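PDB 4AC1: endo-N-acetyl-beta-D-glucosaminidase from Hypocrea jecorina, which hydrolyses N-linked glycans as a family 18 endo-beta-N-acetylglucosaminidase and is responsible for the deglycosylation of the fungus's own cellulases. Local coordinates for residues 10-15 against 50-55; 18-23 against 256-261; 36-41 against 62-67. All coordinates share one frame; numbering follows the deposited sequence.

Contact 1: 10-15 against 50-55. With ZN (zinc ion), chain N; ZN (zinc ion), chain L.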
loop_
_atom_site.group_PDB
_atom_site.type_symbol
_atom_site.label_atom_id
_atom_site.label_comp_id
_atom_site.label_asym_id
_atom_site.label_seq_id
_atom_site.Cartn_x
_atom_site.Cartn_y
_atom_site.Cartn_z
ATOM N N GLN A 10 9.510 -2.202 2.211
ATOM C CA GLN A 10 10.108 -1.056 2.920
ATOM C C GLN A 10 11.561 -1.313 3.301
ATOM O O GLN A 10 12.433 -0.466 3.077
ATOM C CB GLN A 10 9.321 -0.654 4.169
ATOM C CG GLN A 10 9.787 0.699 4.693
ATOM C CD GLN A 10 9.180 1.079 6.014
ATOM O OE1 GLN A 10 9.519 0.515 7.056
ATOM N NE2 GLN A 10 8.296 2.050 5.989
ATOM N N THR A 11 11.804 -2.481 3.891
ATOM C CA THR A 11 13.149 -2.915 4.261
ATOM C C THR A 11 13.803 -3.451 2.999
ATOM O O THR A 11 13.387 -4.487 2.457
ATOM C CB THR A 11 13.105 -3.982 5.357
ATOM O OG1 THR A 11 12.434 -3.443 6.495
ATOM C CG2 THR A 11 14.516 -4.405 5.785
ATOM N N THR A 12 14.829 -2.731 2.543
ATOM C CA THR A 12 15.419 -2.930 1.222
ATOM C C THR A 12 16.802 -3.575 1.281
ATOM O O THR A 12 17.313 -4.053 0.268
ATOM C CB THR A 12 15.547 -1.581 0.463
ATOM O OG1 THR A 12 16.354 -0.685 1.243
ATOM C CG2 THR A 12 14.168 -0.949 0.215
ATOM N N HIS A 13 17.389 -3.561 2.478
ATOM C CA HIS A 13 18.739 -4.070 2.724
ATOM C C HIS A 13 18.726 -4.871 4.012
ATOM O O HIS A 13 17.968 -4.567 4.932
ATOM C CB HIS A 13 19.741 -2.911 2.860
ATOM C CG HIS A 13 19.971 -2.158 1.587
ATOM N ND1 HIS A 13 18.984 -1.418 0.974
ATOM C CD2 HIS A 13 21.078 -2.019 0.819
ATOM C CE1 HIS A 13 19.469 -0.867 -0.126
ATOM N NE2 HIS A 13 20.737 -1.220 -0.245
ATOM N N ASP A 14 19.578 -5.888 4.075
ATOM C CA ASP A 14 19.633 -6.757 5.249
ATOM C C ASP A 14 20.552 -6.183 6.329
ATOM O O ASP A 14 21.107 -5.090 6.161
ATOM C CB ASP A 14 20.034 -8.184 4.850
ATOM C CG ASP A 14 21.466 -8.281 4.341
ATOM O OD1 ASP A 14 22.277 -7.372 4.613
ATOM O OD2 ASP A 14 21.786 -9.287 3.668
ATOM N N SER A 15 20.711 -6.923 7.429
ATOM C CA SER A 15 21.516 -6.473 8.573
ATOM C C SER A 15 22.985 -6.193 8.232
ATOM O O SER A 15 23.673 -5.477 8.976
ATOM C CB SER A 15 21.427 -7.480 9.718
ATOM O OG SER A 15 22.152 -8.654 9.408
ATOM N N HIS A 50 12.942 11.618 0.167
ATOM C CA HIS A 50 13.721 10.456 0.519
ATOM C C HIS A 50 12.885 9.195 0.350
ATOM O O HIS A 50 11.663 9.220 0.537
ATOM C CB HIS A 50 14.173 10.557 1.976
ATOM C CG HIS A 50 15.368 11.439 2.180
ATOM N ND1 HIS A 50 15.391 12.760 1.790
ATOM C CD2 HIS A 50 16.584 11.187 2.727
ATOM C CE1 HIS A 50 16.567 13.285 2.095
ATOM N NE2 HIS A 50 17.309 12.353 2.664
ATOM N N LEU A 51 13.546 8.105 -0.025
ATOM C CA LEU A 51 12.988 6.766 0.112
ATOM C C LEU A 51 13.681 6.212 1.343
ATOM O O LEU A 51 14.884 5.928 1.310
ATOM C CB LEU A 51 13.285 5.933 -1.135
ATOM C CG LEU A 51 12.867 4.461 -1.067
ATOM C CD1 LEU A 51 11.366 4.317 -0.718
ATOM C CD2 LEU A 51 13.186 3.761 -2.384
ATOM N N ASN A 52 12.942 6.109 2.443
ATOM C CA ASN A 52 13.540 5.731 3.722
ATOM C C ASN A 52 14.714 6.674 4.043
ATOM O O ASN A 52 14.492 7.885 4.119
ATOM C CB ASN A 52 13.866 4.228 3.754
ATOM C CG ASN A 52 12.644 3.387 3.406
ATOM O OD1 ASN A 52 11.564 3.615 3.944
ATOM N ND2 ASN A 52 12.794 2.474 2.461
ATOM N N ASP A 53 15.937 6.162 4.168
ATOM C CA ASP A 53 17.041 6.992 4.679
ATOM C C ASP A 53 17.865 7.761 3.644
ATOM O O ASP A 53 18.795 8.486 4.021
ATOM C CB ASP A 53 17.943 6.179 5.612
ATOM C CG ASP A 53 17.189 5.628 6.807
ATOM O OD1 ASP A 53 16.350 6.358 7.378
ATOM O OD2 ASP A 53 17.431 4.456 7.166
ATOM N N PHE A 54 17.539 7.616 2.358
ATOM C CA PHE A 54 18.310 8.246 1.284
ATOM C C PHE A 54 17.386 8.767 0.194
ATOM O O PHE A 54 16.289 8.229 0.007
ATOM C CB PHE A 54 19.276 7.248 0.639
ATOM C CG PHE A 54 20.271 6.635 1.594
ATOM C CD1 PHE A 54 21.502 7.240 1.804
ATOM C CD2 PHE A 54 19.990 5.439 2.249
ATOM C CE1 PHE A 54 22.437 6.669 2.672
ATOM C CE2 PHE A 54 20.910 4.861 3.114
ATOM C CZ PHE A 54 22.140 5.481 3.324
ATOM N N PRO A 55 17.823 9.801 -0.548
ATOM C CA PRO A 55 17.108 10.183 -1.757
ATOM C C PRO A 55 17.026 8.973 -2.692
ATOM O O PRO A 55 17.954 8.177 -2.747
ATOM C CB PRO A 55 17.988 11.287 -2.359
ATOM C CG PRO A 55 18.733 11.835 -1.188
ATOM C CD PRO A 55 18.989 10.671 -0.296
HETATM ZN ZN ZN N . 19.032 12.570 4.262
HETATM ZN ZN ZN L . 19.245 12.757 3.266
HETATM O O HOH W 1 15.629 1.544 2.482
HETATM O O HOH W 2 19.887 10.952 3.095
HETATM O O HOH W 3 20.888 13.355 4.524
HETATM O O HOH W 4 20.109 13.919 1.880
#

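Contact 2: 18-23 against 256-261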
loop_
_atom_site.group_PDB
_atom_site.type_symbol
_atom_site.label_atom_id
_atom_site.label_comp_id
_atom_site.label_asym_id
_atom_site.label_seq_id
_atom_site.Cartn_x
_atom_site.Cartn_y
_atom_site.Cartn_z
ATOM N N ARG A 18 23.330 -5.386 2.742
ATOM C CA ARG A 18 23.267 -5.926 1.383
ATOM C C ARG A 18 21.837 -5.827 0.852
ATOM O O ARG A 18 20.896 -6.086 1.599
ATOM C CB ARG A 18 23.694 -7.391 1.360
ATOM C CG ARG A 18 25.150 -7.657 1.699
ATOM C CD ARG A 18 25.362 -9.152 1.929
ATOM N NE ARG A 18 24.738 -9.600 3.174
ATOM C CZ ARG A 18 24.402 -10.858 3.454
ATOM N NH1 ARG A 18 24.607 -11.832 2.572
ATOM N NH2 ARG A 18 23.845 -11.141 4.627
ATOM N N PRO A 19 21.664 -5.459 -0.437
ATOM C CA PRO A 19 20.307 -5.401 -0.986
ATOM C C PRO A 19 19.555 -6.706 -0.814
ATOM O O PRO A 19 20.120 -7.782 -0.982
ATOM C CB PRO A 19 20.527 -5.113 -2.478
ATOM C CG PRO A 19 21.836 -4.398 -2.531
ATOM C CD PRO A 19 22.665 -4.990 -1.409
ATOM N N ILE A 20 18.280 -6.582 -0.463
ATOM C CA ILE A 20 17.343 -7.699 -0.446
ATOM C C ILE A 20 16.667 -7.728 -1.809
ATOM O O ILE A 20 16.062 -6.738 -2.222
ATOM C CB ILE A 20 16.313 -7.522 0.691
ATOM C CG1 ILE A 20 17.025 -7.639 2.046
ATOM C CG2 ILE A 20 15.190 -8.569 0.593
ATOM C CD1 ILE A 20 16.243 -7.096 3.206
ATOM N N SER A 21 16.801 -8.834 -2.529
ATOM C CA SER A 21 16.193 -8.942 -3.836
ATOM C C SER A 21 14.681 -9.080 -3.715
ATOM O O SER A 21 14.185 -9.838 -2.865
ATOM C CB SER A 21 16.745 -10.151 -4.586
ATOM O OG SER A 21 16.208 -10.190 -5.893
ATOM N N MET A 22 13.962 -8.364 -4.586
ATOM C CA MET A 22 12.522 -8.537 -4.720
ATOM C C MET A 22 12.164 -9.638 -5.710
ATOM O O MET A 22 11.000 -10.042 -5.782
ATOM C CB MET A 22 11.831 -7.234 -5.115
ATOM C CG MET A 22 12.266 -6.679 -6.470
ATOM S SD MET A 22 11.515 -5.087 -6.885
ATOM C CE MET A 22 12.362 -3.957 -5.767
ATOM N N LEU A 23 13.152 -10.140 -6.447
ATOM C CA LEU A 23 12.887 -11.046 -7.566
ATOM C C LEU A 23 12.344 -12.441 -7.222
ATOM O O LEU A 23 11.659 -13.029 -8.062
ATOM C CB LEU A 23 14.088 -11.149 -8.522
ATOM C CG LEU A 23 14.563 -9.807 -9.099
ATOM C CD1 LEU A 23 15.839 -10.016 -9.879
ATOM C CD2 LEU A 23 13.495 -9.142 -9.955
ATOM N N GLU A 256 5.369 -6.578 6.013
ATOM C CA GLU A 256 5.986 -6.190 4.737
ATOM C C GLU A 256 6.878 -7.362 4.300
ATOM O O GLU A 256 6.949 -8.402 4.972
ATOM C CB GLU A 256 6.813 -4.906 4.889
ATOM C CG GLU A 256 7.859 -5.000 5.995
ATOM C CD GLU A 256 9.156 -4.265 5.683
ATOM O OE1 GLU A 256 9.505 -4.081 4.489
ATOM O OE2 GLU A 256 9.840 -3.872 6.651
ATOM N N TYR A 257 7.576 -7.217 3.183
ATOM C CA TYR A 257 8.162 -8.385 2.531
ATOM C C TYR A 257 9.210 -9.179 3.317
ATOM O O TYR A 257 9.045 -10.387 3.540
ATOM C CB TYR A 257 8.757 -8.008 1.175
ATOM C CG TYR A 257 9.481 -9.141 0.471
ATOM C CD1 TYR A 257 8.809 -10.312 0.094
ATOM C CD2 TYR A 257 10.839 -9.038 0.173
ATOM C CE1 TYR A 257 9.477 -11.339 -0.572
ATOM C CE2 TYR A 257 11.520 -10.073 -0.488
ATOM C CZ TYR A 257 10.827 -11.214 -0.862
ATOM O OH TYR A 257 11.463 -12.245 -1.527
ATOM N N PHE A 258 10.293 -8.504 3.702
ATOM C CA PHE A 258 11.598 -9.165 3.903
ATOM C C PHE A 258 11.679 -10.272 4.952
ATOM O O PHE A 258 12.564 -11.116 4.878
ATOM C CB PHE A 258 12.703 -8.137 4.183
ATOM C CG PHE A 258 12.820 -7.763 5.628
ATOM C CD1 PHE A 258 11.823 -7.014 6.251
ATOM C CD2 PHE A 258 13.925 -8.180 6.376
ATOM C CE1 PHE A 258 11.928 -6.673 7.583
ATOM C CE2 PHE A 258 14.039 -7.850 7.715
ATOM C CZ PHE A 258 13.048 -7.098 8.320
ATOM N N ASN A 259 10.779 -10.250 5.929
ATOM C CA ASN A 259 10.832 -11.194 7.048
ATOM C C ASN A 259 9.550 -11.987 7.189
ATOM O O ASN A 259 9.309 -12.620 8.219
ATOM C CB ASN A 259 11.143 -10.452 8.364
ATOM C CG ASN A 259 10.076 -9.416 8.728
ATOM O OD1 ASN A 259 9.169 -9.144 7.951
ATOM N ND2 ASN A 259 10.186 -8.842 9.914
ATOM N N SER A 260 8.732 -11.976 6.142
ATOM C CA SER A 260 7.422 -12.615 6.191
ATOM C C SER A 260 7.459 -14.049 6.683
ATOM O O SER A 260 8.244 -14.855 6.196
ATOM C CB SER A 260 6.810 -12.629 4.807
ATOM O OG SER A 260 6.579 -11.326 4.323
ATOM N N LEU A 261 6.568 -14.376 7.613
ATOM C CA LEU A 261 6.299 -15.781 7.940
ATOM C C LEU A 261 5.581 -16.438 6.764
ATOM O O LEU A 261 4.880 -15.738 6.034
ATOM C CB LEU A 261 5.457 -15.893 9.215
ATOM C CG LEU A 261 6.179 -15.495 10.499
ATOM C CD1 LEU A 261 5.255 -15.669 11.704
ATOM C CD2 LEU A 261 7.464 -16.287 10.708
HETATM O O HOH W 5 14.206 -12.075 -1.384
#

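Contact 3: 36-41 against 62-67. With NAG (2-acetamido-2-deoxy-beta-D-glucopyranose), chain C.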
loop_
_atom_site.group_PDB
_atom_site.type_symbol
_atom_site.label_atom_id
_atom_site.label_comp_id
_atom_site.label_asym_id
_atom_site.label_seq_id
_atom_site.Cartn_x
_atom_site.Cartn_y
_atom_site.Cartn_z
ATOM N N LEU A 36 3.762 -4.495 -6.400
ATOM C CA LEU A 36 4.866 -4.362 -5.463
ATOM C C LEU A 36 4.929 -2.876 -5.119
ATOM O O LEU A 36 5.067 -2.043 -6.038
ATOM C CB LEU A 36 6.180 -4.842 -6.100
ATOM C CG LEU A 36 7.461 -4.970 -5.250
ATOM C CD1 LEU A 36 8.071 -3.626 -4.855
ATOM C CD2 LEU A 36 7.286 -5.883 -4.022
ATOM N N ILE A 37 4.817 -2.541 -3.830
ATOM C CA ILE A 37 4.800 -1.147 -3.388
ATOM C C ILE A 37 6.122 -0.805 -2.688
ATOM O O ILE A 37 6.384 -1.255 -1.565
ATOM C CB ILE A 37 3.568 -0.823 -2.486
ATOM C CG1 ILE A 37 2.263 -1.204 -3.206
ATOM C CG2 ILE A 37 3.566 0.668 -2.118
ATOM C CD1 ILE A 37 0.987 -0.896 -2.433
ATOM N N VAL A 38 6.957 -0.037 -3.390
ATOM C CA VAL A 38 8.242 0.441 -2.867
ATOM C C VAL A 38 7.949 1.589 -1.904
ATOM O O VAL A 38 7.228 2.527 -2.247
ATOM C CB VAL A 38 9.171 0.909 -4.008
ATOM C CG1 VAL A 38 10.473 1.518 -3.460
ATOM C CG2 VAL A 38 9.478 -0.271 -4.931
ATOM N N CYS A 39 8.515 1.516 -0.705
ATOM C CA CYS A 39 8.164 2.453 0.358
ATOM C C CYS A 39 9.287 2.535 1.400
ATOM O O CYS A 39 10.195 1.713 1.367
ATOM C CB CYS A 39 6.842 2.026 1.017
ATOM S SG CYS A 39 6.839 0.383 1.793
ATOM N N SER A 40 9.255 3.505 2.318
ATOM C CA SER A 40 8.307 4.615 2.344
ATOM C C SER A 40 8.971 5.889 1.852
ATOM O O SER A 40 10.020 6.301 2.356
ATOM C CB SER A 40 7.777 4.849 3.755
ATOM O OG SER A 40 7.078 3.710 4.230
ATOM N N PHE A 41 8.356 6.525 0.863
ATOM C CA PHE A 41 8.770 7.861 0.441
ATOM C C PHE A 41 8.371 8.877 1.515
ATOM O O PHE A 41 7.338 8.731 2.179
ATOM C CB PHE A 41 8.172 8.222 -0.924
ATOM C CG PHE A 41 8.796 7.475 -2.082
ATOM C CD1 PHE A 41 9.909 7.989 -2.740
ATOM C CD2 PHE A 41 8.272 6.259 -2.511
ATOM C CE1 PHE A 41 10.485 7.313 -3.820
ATOM C CE2 PHE A 41 8.846 5.572 -3.588
ATOM C CZ PHE A 41 9.954 6.101 -4.241
ATOM N N TYR A 62 20.416 1.432 -6.314
ATOM C CA TYR A 62 20.686 0.956 -7.674
ATOM C C TYR A 62 20.101 -0.432 -7.942
ATOM O O TYR A 62 19.523 -0.669 -9.002
ATOM C CB TYR A 62 22.187 0.930 -7.983
ATOM C CG TYR A 62 22.834 2.286 -8.188
ATOM C CD1 TYR A 62 22.076 3.417 -8.509
ATOM C CD2 TYR A 62 24.222 2.432 -8.073
ATOM C CE1 TYR A 62 22.679 4.661 -8.700
ATOM C CE2 TYR A 62 24.837 3.672 -8.275
ATOM C CZ TYR A 62 24.055 4.777 -8.583
ATOM O OH TYR A 62 24.652 6.008 -8.775
ATOM N N THR A 63 20.284 -1.348 -6.990
ATOM C CA THR A 63 19.809 -2.723 -7.150
ATOM C C THR A 63 18.282 -2.707 -7.213
ATOM O O THR A 63 17.683 -3.297 -8.091
ATOM C CB THR A 63 20.298 -3.656 -6.003
ATOM O OG1 THR A 63 21.733 -3.597 -5.887
ATOM C CG2 THR A 63 19.862 -5.102 -6.248
ATOM N N LEU A 64 17.667 -1.995 -6.266
ATOM C CA LEU A 64 16.209 -1.900 -6.201
ATOM C C LEU A 64 15.602 -1.452 -7.540
ATOM O O LEU A 64 14.750 -2.139 -8.103
ATOM C CB LEU A 64 15.808 -0.962 -5.059
ATOM C CG LEU A 64 14.338 -0.901 -4.639
ATOM C CD1 LEU A 64 14.220 -0.343 -3.229
ATOM C CD2 LEU A 64 13.528 -0.072 -5.616
ATOM N N TRP A 65 16.054 -0.309 -8.066
ATOM C CA TRP A 65 15.419 0.239 -9.270
ATOM C C TRP A 65 15.699 -0.617 -10.495
ATOM O O TRP A 65 14.840 -0.765 -11.348
ATOM C CB TRP A 65 15.763 1.716 -9.504
ATOM C CG TRP A 65 15.224 2.618 -8.417
ATOM C CD1 TRP A 65 15.955 3.423 -7.572
ATOM C CD2 TRP A 65 13.846 2.772 -8.014
ATOM N NE1 TRP A 65 15.118 4.080 -6.698
ATOM C CE2 TRP A 65 13.824 3.695 -6.943
ATOM C CE3 TRP A 65 12.632 2.231 -8.467
ATOM C CZ2 TRP A 65 12.636 4.081 -6.313
ATOM C CZ3 TRP A 65 11.449 2.618 -7.825
ATOM C CH2 TRP A 65 11.467 3.531 -6.768
ATOM N N ASN A 66 16.901 -1.194 -10.568
ATOM C CA ASN A 66 17.192 -2.144 -11.635
ATOM C C ASN A 66 16.262 -3.361 -11.613
ATOM O O ASN A 66 15.772 -3.799 -12.658
ATOM C CB ASN A 66 18.651 -2.570 -11.603
ATOM C CG ASN A 66 19.523 -1.619 -12.370
ATOM O OD1 ASN A 66 19.565 -1.670 -13.589
ATOM N ND2 ASN A 66 20.199 -0.735 -11.665
ATOM N N GLU A 67 15.989 -3.876 -10.418
ATOM C CA GLU A 67 15.071 -5.013 -10.287
ATOM C C GLU A 67 13.628 -4.662 -10.669
ATOM O O GLU A 67 12.891 -5.502 -11.192
ATOM C CB GLU A 67 15.125 -5.621 -8.877
ATOM C CG GLU A 67 16.451 -6.325 -8.587
ATOM C CD GLU A 67 16.424 -7.169 -7.334
ATOM O OE1 GLU A 67 15.651 -6.857 -6.405
ATOM O OE2 GLU A 67 17.195 -8.160 -7.289
HETATM C C1 NAG C . 21.076 0.213 -12.307
HETATM C C2 NAG C . 20.549 1.649 -12.375
HETATM C C3 NAG C . 21.569 2.555 -13.059
HETATM C C4 NAG C . 22.894 2.453 -12.312
HETATM C C5 NAG C . 23.324 0.987 -12.225
HETATM C C6 NAG C . 24.569 0.824 -11.369
HETATM C C7 NAG C . 18.208 2.273 -12.438
HETATM C C8 NAG C . 16.928 2.250 -13.209
HETATM N N2 NAG C . 19.258 1.697 -13.030
HETATM O O3 NAG C . 21.090 3.881 -13.063
HETATM O O4 NAG C . 23.903 3.198 -12.967
HETATM O O5 NAG C . 22.305 0.195 -11.624
HETATM O O6 NAG C . 25.141 -0.435 -11.654
HETATM O O7 NAG C . 18.259 2.791 -11.323
#

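Contact 1: 10-15 against 50-55
The Asn52 side chain lies across the middle of the Gln10 side chain, its OD1 3.5 Å from Gln10 CG, and the two amide planes stand 80° apart, so the groups cross rather than stack. Although Asn52 ND2 comes within 3.0 Å of Gln10 O, the angle is too poor for a hydrogen bond. The two N-H groups of Asn52 are used otherwise: one reaches Cys39 O, and the other goes to a water whose oxygen is 3.0 Å from Asn52 ND2 and 2.7 Å from Thr12 OG1. That water bridges the two segments. Asn52 OD1 accepts from Ser40 N, while Gln10 NE2 meets Ser40 OG, so both amides fasten to strand 35-42 of the TIM barrel. Residues 10-15 leave the C-terminal end of the first barrel strand, 4-9, and Asn52 occupies the second position of a type II' turn, with phi at 54°. Leu51 N bonds to Phe54 O at 2.7 Å across the base of the hairpin, while the return bond from Phe54 N to Leu51 O is weak. On the other flank, His50 NE2 ligates zinc, modelled at two positions too close together to be filled at once, and Asp53 O accepts from a water ligand of that site.

Contact 2: 18-23 against 256-261
Apolar contact is carried by Ile20, whose two branches meet different aromatic residues. Its CG2 comes to the edge of the Tyr257 ring, near the ring plane, with CG2 4.1 Å from Tyr257 CE2. The longer branch ends at CD1, 3.8 Å from Phe258 CB, and so rests mainly on the root of that side chain. With CG anti to the backbone N (chi1 176°), Tyr257 extends toward residues 18-23, and its CE2 lies 3.6 Å from Ser21 O.

Polar contact is indirect. No direct hydrogen bond joins the segments, but a water in the plane of the Tyr257 ring donates to Ser21 O at 2.7 Å and lies 2.8 Å from Tyr257 OH. A leucine in place of Tyr257 would probably leave this water with one mate fewer and open a gap beside Ile20 CG2.

Within the segments, Ser21 OG accepts from Leu23 N at 3.1 Å, a capping bond ahead of helix 24-27, and also meets Glu67. Tyr257 to Ser260 form a type I turn, with Ser260 N bonded to Tyr257 O.

The contact therefore joins the loop after strand 4-9 to the loop after strand 251-255, adjacent parallel strands of the barrel; Tyr257 also packs on Val7 of strand 4-9 and Leu25 of helix 24-27, and Met22 on Leu64 and Met71 of helix 62-73.

Contact 3: 36-41 against 62-67
Val38 CG1 stands anti to the backbone N (chi1 175°), which carries it toward the helix and between Leu64 and Trp65. Trp65 has its CG anti to the carbonyl carbon (chi1 -65°), a setting that swings the six-membered end of the indole back to the strand. Val38 and Leu64 meet tip to tip, with Val38 CG1 4.1 Å from Leu64 CD2. The same Val38 CG1 lies 4.0 Å from Trp65 CH2, approaching the indole at a slant. Phe41 comes in edge to edge: its CZ is 3.9 Å from Trp65 CH2, and each atom lies near the plane of the other ring, so this is neither a stack nor a T-shaped pair. Leu64 CD2 sits over the indole, 3.7 Å from the ring plane, and covers one face; Trp65 NE1 is satisfied by Pro56 O. All four touching residues are buried.

The opposite flank of the helix carries a glycan. Asn66 ND2 is bonded to C1 of N-acetylglucosamine at 1.4 Å, and its remaining N-H makes a nearly straight bond to Tyr62 O, with ND2 to O at 2.7 Å. Asn66 N reaches that oxygen from the other face of the carbonyl, so two donors hold the Tyr62 oxygen, and the one from ND2 helps fix the turn of the glycosylated amide. The sugar's C4 lies over one face of the Tyr62 ring.

With short-segment axes 11.6 Å apart and running at 153°, strand 36-41 and helix 62-67 show the nearly antiparallel pairing of a beta-alpha unit in the TIM barrel of family 18, the helix leading on to parallel strand 77-83.

The three contacts gather on one side of the barrel, their centres 9 to 12 Å apart. Contact 3 is one beta-alpha unit of it, strand 35-42 against helix 62-73; contact 2 joins loops that follow neighbouring strands, and contact 1 sets one of these loops against the strand 50-51 hairpin, which pairs antiparallel with strand 35-42. Thr12 O to Ile20 N ties contact 1 to contact 2, while Glu67 of contact 3 bonds to Ser21 and Met22 of contact 2. Residues 10-15, 18-23, 36-41, 50-55 and 62-67 follow in that order within the first quarter of the chain, with 256-261 near its end, so contact 2 lies where strands 251-255 and 4-9 pair to close the barrel.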